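Local coordinates for protein taurocyamine kinase (Schistosoma mansoni, PDB 4WOD) that catalyses the reversible, magnesium-dependent transfer of a phosphate group between ATP and taurocyamine as a duplicated, two-repeat guanidino kinase, at residues 99-110 with 234-245. The protein carries 4 engineered substitutions. Residues are numbered along the deposited sequence; the frame is centred on the assembly and turned at random.
Sequences FGDLKSLSFTDL and GGLTAVYKRLAD. Engineered in segment 234-245: Gly235 (natural residue Asp), Thr237 (natural residue Ile).
Tyr240 points from helix 236-251 into the irregular linker 99-110, and its phenolic OH donates to Phe99 O at 2.6 Å. The helix belongs to the C-terminal catalytic domain of the first phosphagen kinase repeat and packs on its antiparallel sheet through Val239 and Leu243; the linker, which leads toward strand 117-126, runs along another side of the helix. The packing is tightest around the tyrosine. Its hydroxyl meets a lone pair of the Phe99 carbonyl, in the carbonyl plane, and that oxygen in turn sits at the edge of the tyrosine ring. CD2 of Leu105 comes within 3.4 Å of Tyr240 CE2, its side chain crossing the tyrosine at about a right angle. Phe99 turns a face to the helix backbone in a CH-pi contact, Ala244 CA standing over it offset toward the rim; Phe99 also touches Leu124 of strand 117-126, and Tyr240 touches Val335 of helix 331-355.

The flank toward solvent is looser and more polar. Lys241, extended beyond CG, carries NZ out to two linker carbonyls, Leu102 O and Leu105 O, each 3.0 Å from NZ but only weakly bonded; a water accepts a firmer bond from the same nitrogen. Further along, the engineered Thr237 has OG1 anti to its carbonyl carbon (chi1 -67°), where it accepts the N-H of Phe107 and lies near the plane of that ring, at its edge. A second water bridges Phe107 O to Thr237 N.

At the N-terminal end of the helix, beside the predicted ATP-site residue Thr120, Gly234 O takes two backbone donors from opposite faces of its plane: Leu236 N, closing an inverse gamma turn centred on engineered Gly235, and Leu110 N, at 3.0 Å along a nearly straight N-H...O line of 174°.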
loop_
_atom_site.group_PDB
_atom_site.type_symbol
_atom_site.label_atom_id
_atom_site.label_comp_id
_atom_site.label_asym_id
_atom_site.label_seq_id
_atom_site.Cartn_x
_atom_site.Cartn_y
_atom_site.Cartn_z
ATOM N N PHE A 99 -14.620 -0.631 29.529
ATOM C CA PHE A 99 -15.369 -1.432 28.565
ATOM C C PHE A 99 -16.679 -0.721 28.202
ATOM O O PHE A 99 -17.304 -1.024 27.178
ATOM C CB PHE A 99 -15.647 -2.859 29.111
ATOM C CG PHE A 99 -14.454 -3.797 29.008
ATOM C CD1 PHE A 99 -14.227 -4.537 27.856
ATOM C CD2 PHE A 99 -13.549 -3.910 30.062
ATOM C CE1 PHE A 99 -13.127 -5.374 27.747
ATOM C CE2 PHE A 99 -12.432 -4.743 29.958
ATOM C CZ PHE A 99 -12.233 -5.482 28.791
ATOM N N GLY A 100 -17.077 0.235 29.034
ATOM C CA GLY A 100 -18.290 1.002 28.792
ATOM C C GLY A 100 -19.422 0.559 29.708
ATOM O O GLY A 100 -19.274 -0.376 30.492
ATOM N N ASP A 101 -20.560 1.229 29.601
ATOM C CA ASP A 101 -21.753 0.846 30.346
ATOM C C ASP A 101 -22.404 -0.370 29.707
ATOM O O ASP A 101 -23.205 -0.236 28.779
ATOM C CB ASP A 101 -22.735 2.018 30.388
ATOM C CG ASP A 101 -23.889 1.785 31.328
ATOM O OD1 ASP A 101 -23.973 0.695 31.930
ATOM O OD2 ASP A 101 -24.732 2.700 31.447
ATOM N N LEU A 102 -22.072 -1.555 30.207
ATOM C CA LEU A 102 -22.481 -2.796 29.560
ATOM C C LEU A 102 -23.998 -2.923 29.443
ATOM O O LEU A 102 -24.500 -3.324 28.402
ATOM C CB LEU A 102 -21.909 -4.004 30.304
ATOM C CG LEU A 102 -20.379 -4.048 30.294
ATOM C CD1 LEU A 102 -19.850 -5.385 30.779
ATOM C CD2 LEU A 102 -19.840 -3.737 28.905
ATOM N N LYS A 103 -24.728 -2.565 30.493
ATOM C CA LYS A 103 -26.187 -2.702 30.473
ATOM C C LYS A 103 -26.861 -1.931 29.315
ATOM O O LYS A 103 -27.889 -2.368 28.795
ATOM C CB LYS A 103 -26.777 -2.251 31.818
ATOM C CG LYS A 103 -25.826 -2.424 33.009
ATOM C CD LYS A 103 -26.291 -1.631 34.236
ATOM C CE LYS A 103 -25.766 -0.203 34.213
ATOM N NZ LYS A 103 -26.043 0.550 35.471
ATOM N N SER A 104 -26.279 -0.803 28.904
ATOM C CA SER A 104 -26.901 0.044 27.887
ATOM C C SER A 104 -26.142 0.044 26.552
ATOM O O SER A 104 -26.554 0.691 25.587
ATOM C CB SER A 104 -27.016 1.482 28.398
ATOM O OG SER A 104 -25.776 2.152 28.289
ATOM N N LEU A 105 -25.028 -0.675 26.495
ATOM C CA LEU A 105 -24.225 -0.680 25.286
ATOM C C LEU A 105 -24.870 -1.533 24.200
ATOM O O LEU A 105 -25.342 -2.646 24.456
ATOM C CB LEU A 105 -22.824 -1.185 25.584
ATOM C CG LEU A 105 -21.910 -1.331 24.374
ATOM C CD1 LEU A 105 -21.493 0.027 23.858
ATOM C CD2 LEU A 105 -20.700 -2.161 24.747
ATOM N N SER A 106 -24.881 -1.008 22.981
ATOM C CA SER A 106 -25.475 -1.722 21.865
ATOM C C SER A 106 -24.883 -1.308 20.520
ATOM O O SER A 106 -24.824 -0.126 20.195
ATOM C CB SER A 106 -26.985 -1.502 21.849
ATOM O OG SER A 106 -27.559 -2.116 20.717
ATOM N N PHE A 107 -24.456 -2.307 19.756
ATOM C CA PHE A 107 -23.970 -2.146 18.383
ATOM C C PHE A 107 -24.883 -2.848 17.381
ATOM O O PHE A 107 -25.387 -3.934 17.667
ATOM C CB PHE A 107 -22.575 -2.741 18.246
ATOM C CG PHE A 107 -21.534 -2.011 19.012
ATOM C CD1 PHE A 107 -21.075 -0.772 18.570
ATOM C CD2 PHE A 107 -21.007 -2.549 20.160
ATOM C CE1 PHE A 107 -20.106 -0.097 19.271
ATOM C CE2 PHE A 107 -20.030 -1.874 20.870
ATOM C CZ PHE A 107 -19.583 -0.654 20.430
ATOM N N THR A 108 -25.047 -2.282 16.192
ATOM C CA THR A 108 -25.867 -2.942 15.182
ATOM C C THR A 108 -25.211 -4.270 14.819
ATOM O O THR A 108 -23.984 -4.407 14.901
ATOM C CB THR A 108 -26.070 -2.065 13.911
ATOM O OG1 THR A 108 -24.795 -1.682 13.376
ATOM C CG2 THR A 108 -26.869 -0.817 14.250
ATOM N N ASP A 109 -26.023 -5.263 14.470
ATOM C CA ASP A 109 -25.483 -6.541 14.040
ATOM C C ASP A 109 -24.743 -6.320 12.728
ATOM O O ASP A 109 -25.292 -5.694 11.816
ATOM C CB ASP A 109 -26.576 -7.586 13.858
ATOM C CG ASP A 109 -26.006 -8.980 13.688
ATOM O OD1 ASP A 109 -25.407 -9.241 12.622
ATOM O OD2 ASP A 109 -26.137 -9.811 14.627
ATOM N N LEU A 110 -23.518 -6.838 12.612
ATOM C CA LEU A 110 -22.702 -6.501 11.445
ATOM C C LEU A 110 -23.198 -7.154 10.155
ATOM O O LEU A 110 -22.814 -6.742 9.049
ATOM C CB LEU A 110 -21.230 -6.868 11.706
ATOM C CG LEU A 110 -20.548 -5.790 12.556
ATOM C CD1 LEU A 110 -19.109 -6.155 12.978
ATOM C CD2 LEU A 110 -20.579 -4.453 11.823
ATOM N N GLY A 234 -22.761 -11.984 13.158
ATOM C CA GLY A 234 -22.265 -10.642 13.373
ATOM C C GLY A 234 -22.687 -9.965 14.673
ATOM O O GLY A 234 -22.661 -8.728 14.759
ATOM N N GLY A 235 -23.061 -10.759 15.677
ATOM C CA GLY A 235 -23.476 -10.222 16.968
ATOM C C GLY A 235 -22.309 -9.706 17.816
ATOM O O GLY A 235 -21.986 -10.293 18.852
ATOM N N LEU A 236 -21.677 -8.612 17.385
ATOM C CA LEU A 236 -20.554 -8.016 18.127
ATOM C C LEU A 236 -20.942 -7.643 19.558
ATOM O O LEU A 236 -20.150 -7.797 20.486
ATOM C CB LEU A 236 -20.016 -6.775 17.400
ATOM C CG LEU A 236 -18.913 -5.977 18.116
ATOM C CD1 LEU A 236 -17.651 -6.803 18.185
ATOM C CD2 LEU A 236 -18.625 -4.647 17.433
ATOM N N THR A 237 -22.167 -7.159 19.737
ATOM C CA THR A 237 -22.634 -6.740 21.057
ATOM C C THR A 237 -22.535 -7.836 22.129
ATOM O O THR A 237 -21.955 -7.614 23.198
ATOM C CB THR A 237 -24.098 -6.254 20.980
ATOM O OG1 THR A 237 -24.146 -5.046 20.204
ATOM C CG2 THR A 237 -24.637 -5.996 22.385
ATOM N N ALA A 238 -23.096 -9.006 21.829
ATOM C CA ALA A 238 -23.076 -10.160 22.736
ATOM C C ALA A 238 -21.646 -10.683 22.957
ATOM O O ALA A 238 -21.241 -10.949 24.086
ATOM C CB ALA A 238 -23.964 -11.268 22.185
ATOM N N VAL A 239 -20.885 -10.811 21.873
ATOM C CA VAL A 239 -19.505 -11.306 21.954
ATOM C C VAL A 239 -18.686 -10.431 22.901
ATOM O O VAL A 239 -17.969 -10.932 23.776
ATOM C CB VAL A 239 -18.827 -11.332 20.566
ATOM C CG1 VAL A 239 -17.351 -11.736 20.674
ATOM C CG2 VAL A 239 -19.570 -12.260 19.643
ATOM N N TYR A 240 -18.816 -9.122 22.720
ATOM C CA TYR A 240 -18.039 -8.145 23.481
ATOM C C TYR A 240 -18.473 -8.090 24.935
ATOM O O TYR A 240 -17.634 -8.061 25.823
ATOM C CB TYR A 240 -18.158 -6.767 22.845
ATOM C CG TYR A 240 -17.496 -5.628 23.598
ATOM C CD1 TYR A 240 -16.127 -5.411 23.515
ATOM C CD2 TYR A 240 -18.253 -4.746 24.353
ATOM C CE1 TYR A 240 -15.523 -4.351 24.174
ATOM C CE2 TYR A 240 -17.667 -3.694 25.032
ATOM C CZ TYR A 240 -16.299 -3.499 24.943
ATOM O OH TYR A 240 -15.725 -2.441 25.610
ATOM N N LYS A 241 -19.784 -8.067 25.165
ATOM C CA LYS A 241 -20.311 -8.106 26.523
ATOM C C LYS A 241 -19.873 -9.364 27.249
ATOM O O LYS A 241 -19.498 -9.300 28.418
ATOM C CB LYS A 241 -21.839 -8.027 26.522
ATOM C CG LYS A 241 -22.377 -6.617 26.438
ATOM C CD LYS A 241 -23.909 -6.591 26.485
ATOM C CE LYS A 241 -24.424 -5.227 26.014
ATOM N NZ LYS A 241 -25.880 -4.973 26.312
ATOM N N ARG A 242 -19.936 -10.503 26.564
ATOM C CA ARG A 242 -19.555 -11.781 27.167
ATOM C C ARG A 242 -18.092 -11.742 27.595
ATOM O O ARG A 242 -17.743 -12.173 28.691
ATOM C CB ARG A 242 -19.784 -12.941 26.197
ATOM C CG ARG A 242 -19.479 -14.311 26.761
ATOM C CD ARG A 242 -19.624 -15.352 25.663
ATOM N NE ARG A 242 -20.797 -15.009 24.887
ATOM C CZ ARG A 242 -20.865 -14.995 23.564
ATOM N NH1 ARG A 242 -19.835 -15.357 22.825
ATOM N NH2 ARG A 242 -21.996 -14.632 22.986
ATOM N N LEU A 243 -17.248 -11.200 26.721
ATOM C CA LEU A 243 -15.838 -11.029 27.040
ATOM C C LEU A 243 -15.620 -10.088 28.214
ATOM O O LEU A 243 -14.860 -10.406 29.127
ATOM C CB LEU A 243 -15.066 -10.501 25.844
ATOM C CG LEU A 243 -13.567 -10.333 26.118
ATOM C CD1 LEU A 243 -12.903 -11.675 26.373
ATOM C CD2 LEU A 243 -12.892 -9.628 24.940
ATOM N N ALA A 244 -16.272 -8.924 28.176
ATOM C CA ALA A 244 -16.064 -7.893 29.186
ATOM C C ALA A 244 -16.470 -8.409 30.563
ATOM O O ALA A 244 -15.751 -8.208 31.545
ATOM C CB ALA A 244 -16.846 -6.643 28.848
ATOM N N ASP A 245 -17.626 -9.064 30.634
ATOM C CA ASP A 245 -18.120 -9.590 31.917
ATOM C C ASP A 245 -17.115 -10.536 32.567
ATOM O O ASP A 245 -16.837 -10.418 33.761
ATOM C CB ASP A 245 -19.452 -10.322 31.754
ATOM C CG ASP A 245 -20.635 -9.380 31.639
ATOM O OD1 ASP A 245 -20.478 -8.180 31.954
ATOM O OD2 ASP A 245 -21.731 -9.852 31.254
HETATM O O HOH W 1 -26.951 -5.612 28.757
HETATM O O HOH W 2 -24.044 -6.619 17.389
HETATM O O HOH W 3 -25.619 -12.115 12.521
#